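Local structure of ochratoxinase (Aspergillus niger, 4C65) at residues I241-M253 with C260-V273. The protein is a zinc-dependent carboxypeptidase that hydrolyses the mycotoxin ochratoxin A to ochratoxin alpha and L-phenylalanine, releasing C-terminal aromatic amino acids. Sequence-based numbering, arbitrary orientation. Where two conformers were deposited one is given.
Sequences IVSAHVHGKAGIM and CKSLEHVSYADEEV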
loop_
_atom_site.group_PDB
_atom_site.type_symbol
_atom_site.label_atom_id
_atom_site.label_comp_id
_atom_site.label_asym_id
_atom_site.label_seq_id
_atom_site.Cartn_x
_atom_site.Cartn_y
_atom_site.Cartn_z
ATOM N N ILE A 241 5.876 35.063 -2.373
ATOM C CA ILE A 241 4.567 35.535 -2.023
ATOM C C ILE A 241 3.496 34.571 -2.575
ATOM O O ILE A 241 3.804 33.655 -3.347
ATOM C CB ILE A 241 4.323 36.933 -2.557
ATOM C CG1 ILE A 241 4.423 36.949 -4.081
ATOM C CG2 ILE A 241 5.296 37.908 -1.901
ATOM C CD1 ILE A 241 3.695 38.107 -4.714
ATOM N N VAL A 242 2.265 34.737 -2.092
ATOM C CA VAL A 242 1.189 33.861 -2.467
ATOM C C VAL A 242 0.238 34.645 -3.324
ATOM O O VAL A 242 -0.109 35.788 -3.021
ATOM C CB VAL A 242 0.444 33.320 -1.239
ATOM C CG1 VAL A 242 -0.799 32.567 -1.661
ATOM C CG2 VAL A 242 1.353 32.449 -0.403
ATOM N N SER A 243 -0.174 34.019 -4.408
ATOM C CA SER A 243 -1.205 34.539 -5.254
ATOM C C SER A 243 -2.446 33.728 -4.981
ATOM O O SER A 243 -2.401 32.493 -4.954
ATOM C CB SER A 243 -0.804 34.381 -6.728
ATOM O OG SER A 243 -1.872 34.749 -7.589
ATOM N N ALA A 244 -3.568 34.421 -4.835
ATOM C CA ALA A 244 -4.828 33.802 -4.496
ATOM C C ALA A 244 -5.882 34.008 -5.581
ATOM O O ALA A 244 -6.204 35.143 -5.926
ATOM C CB ALA A 244 -5.331 34.394 -3.199
ATOM N N HIS A 245 -6.407 32.894 -6.101
ATOM C CA HIS A 245 -7.620 32.867 -6.897
ATOM C C HIS A 245 -8.789 33.255 -6.006
ATOM O O HIS A 245 -9.144 32.521 -5.089
ATOM C CB HIS A 245 -7.791 31.469 -7.485
ATOM C CG HIS A 245 -9.140 31.190 -8.057
ATOM N ND1 HIS A 245 -9.348 31.090 -9.412
ATOM C CD2 HIS A 245 -10.327 30.892 -7.472
ATOM C CE1 HIS A 245 -10.616 30.797 -9.644
ATOM N NE2 HIS A 245 -11.231 30.659 -8.481
ATOM N N VAL A 246 -9.382 34.420 -6.266
ATOM C CA VAL A 246 -10.556 34.908 -5.506
ATOM C C VAL A 246 -11.632 35.550 -6.381
ATOM O O VAL A 246 -11.342 36.361 -7.268
ATOM C CB VAL A 246 -10.151 35.923 -4.411
ATOM C CG1 VAL A 246 -9.449 35.224 -3.264
ATOM C CG2 VAL A 246 -9.261 37.020 -4.971
ATOM N N HIS A 247 -12.880 35.203 -6.124
ATOM C CA HIS A 247 -13.997 35.857 -6.786
ATOM C C HIS A 247 -14.827 36.576 -5.735
ATOM O O HIS A 247 -14.797 37.813 -5.648
ATOM C CB HIS A 247 -14.845 34.841 -7.570
ATOM C CG HIS A 247 -14.196 34.364 -8.835
ATOM N ND1 HIS A 247 -13.996 35.187 -9.925
ATOM C CD2 HIS A 247 -13.690 33.161 -9.182
ATOM C CE1 HIS A 247 -13.386 34.514 -10.881
ATOM N NE2 HIS A 247 -13.195 33.279 -10.458
ATOM N N GLY A 248 -15.553 35.815 -4.926
ATOM C CA GLY A 248 -16.418 36.404 -3.918
ATOM C C GLY A 248 -15.639 37.190 -2.885
ATOM O O GLY A 248 -14.481 36.890 -2.613
ATOM N N LYS A 249 -16.294 38.183 -2.282
ATOM C CA LYS A 249 -15.660 39.004 -1.258
ATOM C C LYS A 249 -15.162 38.191 -0.034
ATOM O O LYS A 249 -14.082 38.476 0.501
ATOM C CB LYS A 249 -16.599 40.113 -0.802
ATOM C CG LYS A 249 -15.855 41.194 -0.058
ATOM C CD LYS A 249 -16.676 42.441 0.178
ATOM C CE LYS A 249 -15.956 43.307 1.204
ATOM N NZ LYS A 249 -16.647 44.600 1.384
ATOM N N ALA A 250 -15.920 37.181 0.392
ATOM C CA ALA A 250 -15.472 36.286 1.494
ATOM C C ALA A 250 -14.047 35.768 1.232
ATOM O O ALA A 250 -13.181 35.827 2.112
ATOM C CB ALA A 250 -16.429 35.121 1.676
ATOM N N GLY A 251 -13.825 35.251 0.028
ATOM C CA GLY A 251 -12.521 34.733 -0.358
ATOM C C GLY A 251 -11.462 35.816 -0.490
ATOM O O GLY A 251 -10.329 35.636 -0.023
ATOM N N ILE A 252 -11.835 36.943 -1.100
ATOM C CA ILE A 252 -10.943 38.099 -1.214
ATOM C C ILE A 252 -10.434 38.526 0.152
ATOM O O ILE A 252 -9.245 38.673 0.354
ATOM C CB ILE A 252 -11.624 39.307 -1.879
ATOM C CG1 ILE A 252 -12.017 38.981 -3.321
ATOM C CG2 ILE A 252 -10.700 40.505 -1.871
ATOM C CD1 ILE A 252 -12.868 40.052 -3.999
ATOM N N MET A 253 -11.347 38.713 1.095
ATOM C CA MET A 253 -10.978 39.188 2.430
ATOM C C MET A 253 -10.152 38.158 3.198
ATOM O O MET A 253 -9.218 38.521 3.901
ATOM C CB MET A 253 -12.220 39.576 3.231
ATOM C CG MET A 253 -13.000 40.739 2.624
ATOM S SD MET A 253 -12.052 42.271 2.604
ATOM C CE MET A 253 -12.290 42.741 4.313
ATOM N N CYS A 260 -1.743 37.180 1.610
ATOM C CA CYS A 260 -1.516 37.033 0.175
ATOM C C CYS A 260 -1.207 38.402 -0.434
ATOM O O CYS A 260 -1.749 39.392 0.008
ATOM C CB CYS A 260 -2.735 36.420 -0.509
ATOM S SG CYS A 260 -3.134 34.762 0.050
ATOM N N LYS A 261 -0.309 38.428 -1.413
ATOM C CA LYS A 261 0.192 39.668 -1.967
ATOM C C LYS A 261 -0.201 39.861 -3.401
ATOM O O LYS A 261 0.086 40.874 -3.989
ATOM C CB LYS A 261 1.698 39.759 -1.795
ATOM C CG LYS A 261 2.121 39.908 -0.346
ATOM C CD LYS A 261 1.623 41.209 0.283
ATOM C CE LYS A 261 2.772 42.090 0.717
ATOM N NZ LYS A 261 2.840 43.385 -0.034
ATOM N N SER A 262 -0.895 38.889 -3.968
ATOM C CA SER A 262 -1.400 39.003 -5.322
ATOM C C SER A 262 -2.760 38.331 -5.381
ATOM O O SER A 262 -2.947 37.256 -4.832
ATOM C CB SER A 262 -0.397 38.350 -6.284
ATOM O OG SER A 262 -0.877 38.322 -7.621
ATOM N N LEU A 263 -3.730 38.973 -6.002
ATOM C CA LEU A 263 -5.054 38.390 -6.111
ATOM C C LEU A 263 -5.433 38.302 -7.556
ATOM O O LEU A 263 -5.205 39.258 -8.325
ATOM C CB LEU A 263 -6.086 39.235 -5.370
ATOM C CG LEU A 263 -5.807 39.440 -3.896
ATOM C CD1 LEU A 263 -6.846 40.394 -3.320
ATOM C CD2 LEU A 263 -5.794 38.130 -3.136
ATOM N N GLU A 264 -6.063 37.189 -7.920
ATOM C CA GLU A 264 -6.491 36.981 -9.288
ATOM C C GLU A 264 -8.013 37.062 -9.430
ATOM O O GLU A 264 -8.733 36.616 -8.539
ATOM C CB GLU A 264 -5.967 35.647 -9.791
ATOM C CG GLU A 264 -4.656 35.234 -9.174
ATOM C CD GLU A 264 -3.579 36.161 -9.729
ATOM O OE1 GLU A 264 -3.503 36.270 -10.982
ATOM O OE2 GLU A 264 -2.813 36.773 -8.941
ATOM N N HIS A 265 -8.457 37.601 -10.559
ATOM C CA HIS A 265 -9.860 37.787 -10.878
ATOM C C HIS A 265 -10.478 38.893 -10.042
ATOM O O HIS A 265 -10.916 39.919 -10.580
ATOM C CB HIS A 265 -10.661 36.477 -10.742
ATOM C CG HIS A 265 -9.922 35.271 -11.228
ATOM N ND1 HIS A 265 -9.488 35.145 -12.526
ATOM C CD2 HIS A 265 -9.502 34.163 -10.581
ATOM C CE1 HIS A 265 -8.834 34.008 -12.662
ATOM N NE2 HIS A 265 -8.839 33.387 -11.497
ATOM N N VAL A 266 -10.542 38.663 -8.736
ATOM C CA VAL A 266 -10.981 39.650 -7.767
ATOM C C VAL A 266 -12.337 40.222 -8.128
ATOM O O VAL A 266 -12.611 41.395 -7.889
ATOM C CB VAL A 266 -9.961 40.788 -7.589
ATOM C CG1 VAL A 266 -9.856 41.144 -6.118
ATOM C CG2 VAL A 266 -8.575 40.402 -8.083
ATOM N N SER A 267 -13.218 39.357 -8.608
ATOM C CA SER A 267 -14.488 39.765 -9.210
ATOM C C SER A 267 -15.427 40.609 -8.340
ATOM O O SER A 267 -16.242 41.355 -8.879
ATOM C CB SER A 267 -15.240 38.525 -9.711
ATOM O OG SER A 267 -14.418 37.790 -10.592
ATOM N N TYR A 268 -15.362 40.473 -7.018
ATOM C CA TYR A 268 -16.269 41.234 -6.143
ATOM C C TYR A 268 -15.515 42.238 -5.276
ATOM O O TYR A 268 -15.937 42.566 -4.171
ATOM C CB TYR A 268 -17.146 40.267 -5.299
ATOM C CG TYR A 268 -18.191 39.586 -6.129
ATOM C CD1 TYR A 268 -19.443 40.173 -6.333
ATOM C CD2 TYR A 268 -17.920 38.392 -6.755
ATOM C CE1 TYR A 268 -20.397 39.561 -7.128
ATOM C CE2 TYR A 268 -18.859 37.785 -7.564
ATOM C CZ TYR A 268 -20.092 38.373 -7.744
ATOM O OH TYR A 268 -21.005 37.744 -8.541
ATOM N N ALA A 269 -14.379 42.704 -5.779
ATOM C CA ALA A 269 -13.656 43.782 -5.126
ATOM C C ALA A 269 -14.517 45.022 -5.126
ATOM O O ALA A 269 -15.066 45.398 -6.150
ATOM C CB ALA A 269 -12.355 44.059 -5.835
ATOM N N ASP A 270 -14.648 45.645 -3.967
ATOM C CA ASP A 270 -15.406 46.879 -3.827
ATOM C C ASP A 270 -14.498 47.894 -3.168
ATOM O O ASP A 270 -13.298 47.640 -3.034
ATOM C CB ASP A 270 -16.655 46.645 -2.988
ATOM C CG ASP A 270 -16.346 46.076 -1.622
ATOM O OD1 ASP A 270 -15.164 45.951 -1.246
ATOM O OD2 ASP A 270 -17.319 45.743 -0.903
ATOM N N GLU A 271 -15.050 49.034 -2.754
ATOM C CA GLU A 271 -14.244 50.098 -2.178
ATOM C C GLU A 271 -13.368 49.613 -1.029
ATOM O O GLU A 271 -12.191 49.941 -0.981
ATOM C CB GLU A 271 -15.095 51.284 -1.754
ATOM C CG GLU A 271 -14.211 52.455 -1.381
ATOM C CD GLU A 271 -14.928 53.717 -0.909
ATOM O OE1 GLU A 271 -16.149 53.932 -1.125
ATOM O OE2 GLU A 271 -14.237 54.553 -0.274
ATOM N N GLU A 272 -13.932 48.832 -0.119
ATOM C CA GLU A 272 -13.182 48.315 1.015
ATOM C C GLU A 272 -11.953 47.501 0.581
ATOM O O GLU A 272 -10.870 47.679 1.133
ATOM C CB GLU A 272 -14.094 47.462 1.907
ATOM C CG GLU A 272 -13.352 46.702 2.999
ATOM C CD GLU A 272 -14.268 46.017 3.996
ATOM O OE1 GLU A 272 -15.484 45.871 3.719
ATOM O OE2 GLU A 272 -13.761 45.609 5.055
ATOM N N VAL A 273 -12.131 46.624 -0.417
ATOM C CA VAL A 273 -11.045 45.816 -0.986
ATOM C C VAL A 273 -9.943 46.674 -1.637
ATOM O O VAL A 273 -8.758 46.446 -1.400
ATOM C CB VAL A 273 -11.581 44.847 -2.052
ATOM C CG1 VAL A 273 -10.445 44.095 -2.717
ATOM C CG2 VAL A 273 -12.557 43.858 -1.429
#
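Ser-243, Ala-244 and His-245 pair in parallel with Ser-262, Leu-263 and Glu-264, joining two neighbouring barrel strands beside the zinc site. Ala-244 N hydrogen-bonds Ser-262 O (2.9 Å), and Ala-244 O accepts a bond from Glu-264 N. Val-246 N continues the ladder to Glu-264 O.

On the face of Ser-243, His-245 and Ser-262, one of two deposited Glu-264 conformers is described: its OE2 accepts two hydroxyl bonds. Ser-243 OG meets Glu-264 OE2 (2.6 Å) from above the carboxylate plane, Ser-262 OG nearly along the C-O axis. Both hydroxyls lie anti to their backbone N (chi1 173° and 175°), which turns them to this oxygen. Arg-113 also salt-bridges OE2, and OE1 accepts from ND1 of the zinc ligand His-69. Glu-264 probably orients His-69 as a second-shell residue.

The segments belong to a beta-alpha-beta unit of the amidohydrolase TIM barrel. His-245 and, just past the corner at Glu-264, His-265 are ligands of the second zinc. Their rings are turned 76° to each other, with centroids 4.7 Å apart. Gly-209 O accepts from His-245 NE2, and Thr-287 OG1 pairs with His-265 ND1. The His-247 ring is nearly parallel to that of His-265 but slid aside. His-247 ND1 shares a hydrogen bond with Ser-267 OG at the ring edge (2.7 Å).

On the face of Ala-244 and Leu-263, Ala-244 CB touches Leu-263 CD2 (3.8 Å). Farther out, Ile-252 CG2 against Val-273 CG1 (3.7 Å) joins the two helices, and CD1 against Val-266 CG1 packs the first helix on the turn. From an extended chain, Lys-249 NZ forms salt bridges with Asp-270 OD2 (2.6 Å, syn lone pair) and Glu-272 OE1 (2.9 Å, from above the carboxylate plane). Asp-270 N-caps its helix, with OD1 accepting from Val-273 N.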